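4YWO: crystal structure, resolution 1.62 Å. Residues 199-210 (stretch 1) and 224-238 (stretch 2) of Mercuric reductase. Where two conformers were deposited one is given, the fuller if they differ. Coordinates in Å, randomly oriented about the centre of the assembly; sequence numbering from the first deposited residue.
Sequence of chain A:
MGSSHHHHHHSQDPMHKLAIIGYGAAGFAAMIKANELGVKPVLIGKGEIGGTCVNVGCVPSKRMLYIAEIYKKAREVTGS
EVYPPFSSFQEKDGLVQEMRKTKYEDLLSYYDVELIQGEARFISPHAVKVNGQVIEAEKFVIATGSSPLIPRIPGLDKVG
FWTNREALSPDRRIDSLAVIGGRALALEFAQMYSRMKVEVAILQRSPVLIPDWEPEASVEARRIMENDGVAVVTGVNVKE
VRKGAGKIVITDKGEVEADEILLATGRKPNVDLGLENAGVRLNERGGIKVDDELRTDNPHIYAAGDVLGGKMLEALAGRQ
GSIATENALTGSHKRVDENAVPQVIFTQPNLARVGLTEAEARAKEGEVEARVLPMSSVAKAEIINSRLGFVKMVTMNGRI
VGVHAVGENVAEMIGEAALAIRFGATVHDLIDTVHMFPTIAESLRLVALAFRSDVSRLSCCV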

# COMPACT_ATOMS: atom_id res chain seq x y z
N GLU A 199 -14.82 10.72 -25.74
CA GLU A 199 -15.96 9.81 -25.64
C GLU A 199 -15.51 8.41 -26.03
O GLU A 199 -15.18 8.15 -27.19
CB GLU A 199 -17.06 10.24 -26.58
CG GLU A 199 -18.27 9.36 -26.65
CD GLU A 199 -19.11 9.74 -27.88
OE1 GLU A 199 -19.91 10.68 -27.73
OE2 GLU A 199 -18.91 9.16 -28.99
N VAL A 200 -15.47 7.50 -25.06
CA VAL A 200 -14.91 6.18 -25.30
C VAL A 200 -15.99 5.11 -25.23
O VAL A 200 -16.85 5.13 -24.35
CB VAL A 200 -13.81 5.85 -24.24
CG1 VAL A 200 -13.24 4.46 -24.42
CG2 VAL A 200 -12.73 6.88 -24.15
N ALA A 201 -15.89 4.19 -26.15
CA ALA A 201 -16.63 2.94 -26.08
C ALA A 201 -15.75 1.73 -26.06
O ALA A 201 -14.81 1.64 -26.86
CB ALA A 201 -17.58 2.78 -27.24
N ILE A 202 -16.04 0.79 -25.17
CA ILE A 202 -15.34 -0.50 -25.12
C ILE A 202 -16.22 -1.53 -25.78
O ILE A 202 -17.39 -1.65 -25.39
CB ILE A 202 -15.08 -0.94 -23.66
CG1 ILE A 202 -13.96 -0.07 -23.06
CG2 ILE A 202 -14.72 -2.42 -23.60
CD1 ILE A 202 -13.83 -0.26 -21.55
N LEU A 203 -15.69 -2.27 -26.73
CA LEU A 203 -16.40 -3.35 -27.42
C LEU A 203 -15.74 -4.69 -27.08
O LEU A 203 -14.61 -5.01 -27.53
CB LEU A 203 -16.30 -3.10 -28.92
CG LEU A 203 -16.79 -1.75 -29.39
CD1 LEU A 203 -16.50 -1.53 -30.93
CD2 LEU A 203 -18.19 -1.40 -29.01
N GLN A 204 -16.46 -5.46 -26.27
CA GLN A 204 -15.93 -6.67 -25.66
C GLN A 204 -16.74 -7.87 -26.16
O GLN A 204 -17.96 -7.83 -25.99
CB GLN A 204 -16.07 -6.52 -24.15
CG GLN A 204 -15.82 -7.77 -23.32
CD GLN A 204 -14.45 -8.34 -23.35
OE1 GLN A 204 -13.69 -8.21 -24.34
NE2 GLN A 204 -14.10 -9.10 -22.30
N ARG A 205 -16.07 -8.90 -26.62
CA ARG A 205 -16.79 -10.10 -27.13
C ARG A 205 -17.40 -10.92 -26.02
O ARG A 205 -18.57 -11.31 -26.09
CB ARG A 205 -15.88 -10.94 -27.98
CG ARG A 205 -16.50 -12.17 -28.66
CD ARG A 205 -15.27 -12.92 -29.23
NE ARG A 205 -15.54 -13.88 -30.29
CZ ARG A 205 -15.83 -13.57 -31.56
NH1 ARG A 205 -15.93 -12.30 -31.98
NH2 ARG A 205 -16.03 -14.56 -32.43
N SER A 206 -16.61 -11.27 -25.00
CA SER A 206 -17.14 -12.04 -23.87
C SER A 206 -18.27 -11.22 -23.24
O SER A 206 -18.32 -10.02 -23.50
CB SER A 206 -16.00 -12.33 -22.90
OG SER A 206 -14.95 -13.00 -23.60
N PRO A 207 -19.22 -11.83 -22.46
CA PRO A 207 -20.31 -11.19 -21.78
C PRO A 207 -19.96 -10.26 -20.63
O PRO A 207 -20.79 -9.53 -20.19
CB PRO A 207 -21.10 -12.38 -21.15
CG PRO A 207 -20.55 -13.57 -21.81
CD PRO A 207 -19.17 -13.30 -22.27
N VAL A 208 -18.69 -10.33 -20.18
CA VAL A 208 -18.24 -9.44 -19.11
C VAL A 208 -16.81 -8.99 -19.44
O VAL A 208 -16.11 -9.59 -20.22
CB VAL A 208 -18.25 -10.13 -17.73
CG1 VAL A 208 -19.66 -10.53 -17.35
CG2 VAL A 208 -17.30 -11.32 -17.68
N LEU A 209 -16.47 -7.86 -18.82
CA LEU A 209 -15.08 -7.41 -18.82
C LEU A 209 -14.22 -8.34 -17.98
O LEU A 209 -14.73 -8.94 -17.01
CB LEU A 209 -15.06 -6.05 -18.24
CG LEU A 209 -15.83 -4.91 -18.99
CD1 LEU A 209 -15.78 -3.63 -18.23
CD2 LEU A 209 -15.29 -4.72 -20.41
N ILE A 210 -12.92 -8.38 -18.24
CA ILE A 210 -11.97 -9.17 -17.51
C ILE A 210 -12.51 -10.50 -17.04
O ILE A 210 -12.57 -10.89 -15.87
CB ILE A 210 -11.28 -8.39 -16.31
CG1 ILE A 210 -12.29 -7.81 -15.38
CG2 ILE A 210 -10.32 -7.34 -16.84
CD1 ILE A 210 -11.66 -7.10 -14.15
N ILE A 224 -16.64 0.88 -12.76
CA ILE A 224 -15.52 1.82 -12.87
C ILE A 224 -15.55 2.51 -14.18
O ILE A 224 -15.42 3.74 -14.25
CB ILE A 224 -14.19 1.15 -12.56
CG1 ILE A 224 -14.21 0.69 -11.09
CG2 ILE A 224 -13.01 2.13 -12.80
CD1 ILE A 224 -13.14 -0.35 -10.75
N MET A 225 -15.71 1.74 -15.24
CA MET A 225 -15.81 2.37 -16.56
C MET A 225 -16.99 3.34 -16.74
O MET A 225 -16.81 4.48 -17.21
CB MET A 225 -15.85 1.31 -17.60
CG MET A 225 -14.61 0.42 -17.78
SD MET A 225 -13.10 1.31 -18.25
CE MET A 225 -12.36 1.61 -16.61
N GLU A 226 -18.14 2.87 -16.28
CA GLU A 226 -19.36 3.67 -16.41
C GLU A 226 -19.31 4.87 -15.58
O GLU A 226 -19.81 5.96 -16.06
CB GLU A 226 -20.58 2.80 -16.15
CG GLU A 226 -20.75 1.79 -17.31
CD GLU A 226 -21.96 0.85 -17.19
OE1 GLU A 226 -22.54 0.76 -16.08
OE2 GLU A 226 -22.29 0.13 -18.21
N ASN A 227 -18.63 4.83 -14.44
CA ASN A 227 -18.49 6.02 -13.58
C ASN A 227 -17.69 7.14 -14.29
O ASN A 227 -17.86 8.30 -13.97
CB ASN A 227 -17.83 5.66 -12.21
CG ASN A 227 -18.75 4.90 -11.26
OD1 ASN A 227 -19.97 4.77 -11.47
ND2 ASN A 227 -18.14 4.34 -10.19
N ASP A 228 -16.86 6.82 -15.28
CA ASP A 228 -16.17 7.87 -16.05
C ASP A 228 -16.78 8.08 -17.42
O ASP A 228 -16.21 8.73 -18.29
CB ASP A 228 -14.70 7.54 -16.24
CG ASP A 228 -13.82 8.22 -15.18
OD1 ASP A 228 -14.08 9.35 -14.76
OD2 ASP A 228 -12.86 7.61 -14.81
N GLY A 229 -17.95 7.58 -17.63
CA GLY A 229 -18.65 7.88 -18.85
C GLY A 229 -18.28 7.01 -20.01
O GLY A 229 -18.65 7.30 -21.13
N VAL A 230 -17.59 5.92 -19.78
CA VAL A 230 -17.31 5.00 -20.84
C VAL A 230 -18.55 4.16 -21.13
O VAL A 230 -19.18 3.64 -20.22
CB VAL A 230 -16.13 4.04 -20.44
CG1 VAL A 230 -15.85 3.00 -21.50
CG2 VAL A 230 -14.86 4.78 -20.12
N ALA A 231 -18.82 3.93 -22.40
CA ALA A 231 -19.92 3.06 -22.88
C ALA A 231 -19.29 1.66 -22.97
O ALA A 231 -18.31 1.44 -23.67
CB ALA A 231 -20.36 3.47 -24.30
N VAL A 232 -19.83 0.74 -22.18
CA VAL A 232 -19.33 -0.60 -22.13
C VAL A 232 -20.28 -1.44 -22.89
O VAL A 232 -21.46 -1.55 -22.45
CB VAL A 232 -19.19 -1.05 -20.67
CG1 VAL A 232 -18.77 -2.51 -20.69
CG2 VAL A 232 -18.13 -0.21 -19.96
N VAL A 233 -19.84 -2.01 -23.98
CA VAL A 233 -20.67 -2.96 -24.79
C VAL A 233 -20.10 -4.36 -24.74
O VAL A 233 -19.00 -4.61 -25.21
CB VAL A 233 -20.74 -2.48 -26.25
CG1 VAL A 233 -21.66 -3.44 -27.03
CG2 VAL A 233 -21.22 -1.06 -26.30
N THR A 234 -20.80 -5.29 -24.06
CA THR A 234 -20.31 -6.62 -23.96
C THR A 234 -21.13 -7.62 -24.91
O THR A 234 -22.18 -7.22 -25.35
CB THR A 234 -20.42 -7.16 -22.53
OG1 THR A 234 -21.71 -6.83 -21.98
CG2 THR A 234 -19.36 -6.49 -21.67
N GLY A 235 -20.64 -8.83 -25.03
CA GLY A 235 -21.28 -9.81 -25.94
C GLY A 235 -21.33 -9.37 -27.39
O GLY A 235 -22.27 -9.74 -28.12
N VAL A 236 -20.38 -8.56 -27.82
CA VAL A 236 -20.37 -8.05 -29.20
C VAL A 236 -19.30 -8.65 -30.09
O VAL A 236 -18.11 -8.84 -29.73
CB VAL A 236 -20.40 -6.53 -29.23
CG1 VAL A 236 -19.24 -5.92 -28.44
CG2 VAL A 236 -20.34 -6.01 -30.66
N ASN A 237 -19.72 -8.94 -31.34
CA ASN A 237 -18.81 -9.42 -32.40
C ASN A 237 -18.66 -8.39 -33.42
O ASN A 237 -19.66 -7.83 -33.88
CB ASN A 237 -19.36 -10.67 -33.11
CG ASN A 237 -19.44 -11.84 -32.15
OD1 ASN A 237 -18.41 -12.38 -31.72
ND2 ASN A 237 -20.65 -12.18 -31.74
N VAL A 238 -17.42 -8.04 -33.68
CA VAL A 238 -17.10 -7.00 -34.63
C VAL A 238 -17.02 -7.71 -35.97
O VAL A 238 -16.26 -8.59 -36.11
CB VAL A 238 -15.76 -6.31 -34.30
CG1 VAL A 238 -15.40 -5.30 -35.38
CG2 VAL A 238 -15.93 -5.58 -32.96
O HOH W 1 -16.08 8.22 -22.35
O HOH W 2 -23.33 -9.14 -21.75

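Stretch 2 enters the contact from a helix, where Met-225 points its CA-to-CB bond toward stretch 1. Its SD lies 3.7 Å from Ile-202 CD1 and its CG 4.2 Å from Leu-209 CD1, distances typical of apolar packing. At Gly-229, phi/psi of 84/14 would jam a CB against the preceding carbonyl, so the backbone itself calls for glycine. A water joins the loop residue Gly-229 to Val-200 of the stretch 1 strand, donating weakly to Gly-229 O (3.0 Å) and accepting from Val-200 N (2.9 Å).

The chain then turns: Val-230 N donates to Met-225 O (3.0 Å). Val-230 places CG1 3.8 Å from Ile-202 CD1, extending the apolar cluster begun by Met-225. From Ala-231 the strands run parallel, their axes 15° apart, and the hydrogen bonds follow the parallel pattern, in which one residue bonds to two partners flanking its neighbour. Ala-231 N donates to Val-200 O (3.0 Å, 172°), and Ala-231 O accepts from Ile-202 N (2.8 Å, 165°). Val-232 faces the same side of the sheet as Ile-202, with CG1 4.0 Å from Leu-209 CD1. Val-233 repeats the pairing of Ala-231: its N donates to Ile-202 O (2.8 Å), its O accepts from Gln-204 N (2.9 Å), and its CB lies 3.9 Å from Leu-203 CD2 on the opposite face.

Next in sequence, Thr-234 CB approaches Pro-207 O at 3.4 Å, and a water bridges that carbonyl (3.0 Å) to Thr-234 OG1 (2.8 Å). Gly-235, with positive phi, turns its N to Ser-206 O (3.0 Å, 168°); Gln-204 O is equally near that N, but the angle is poor. Gln-204 O instead accepts from Val-236 N (3.1 Å, 175°). Finally, Asn-237 OD1 sits 2.8 Å from Arg-205 CZ, too close to support any interpretation.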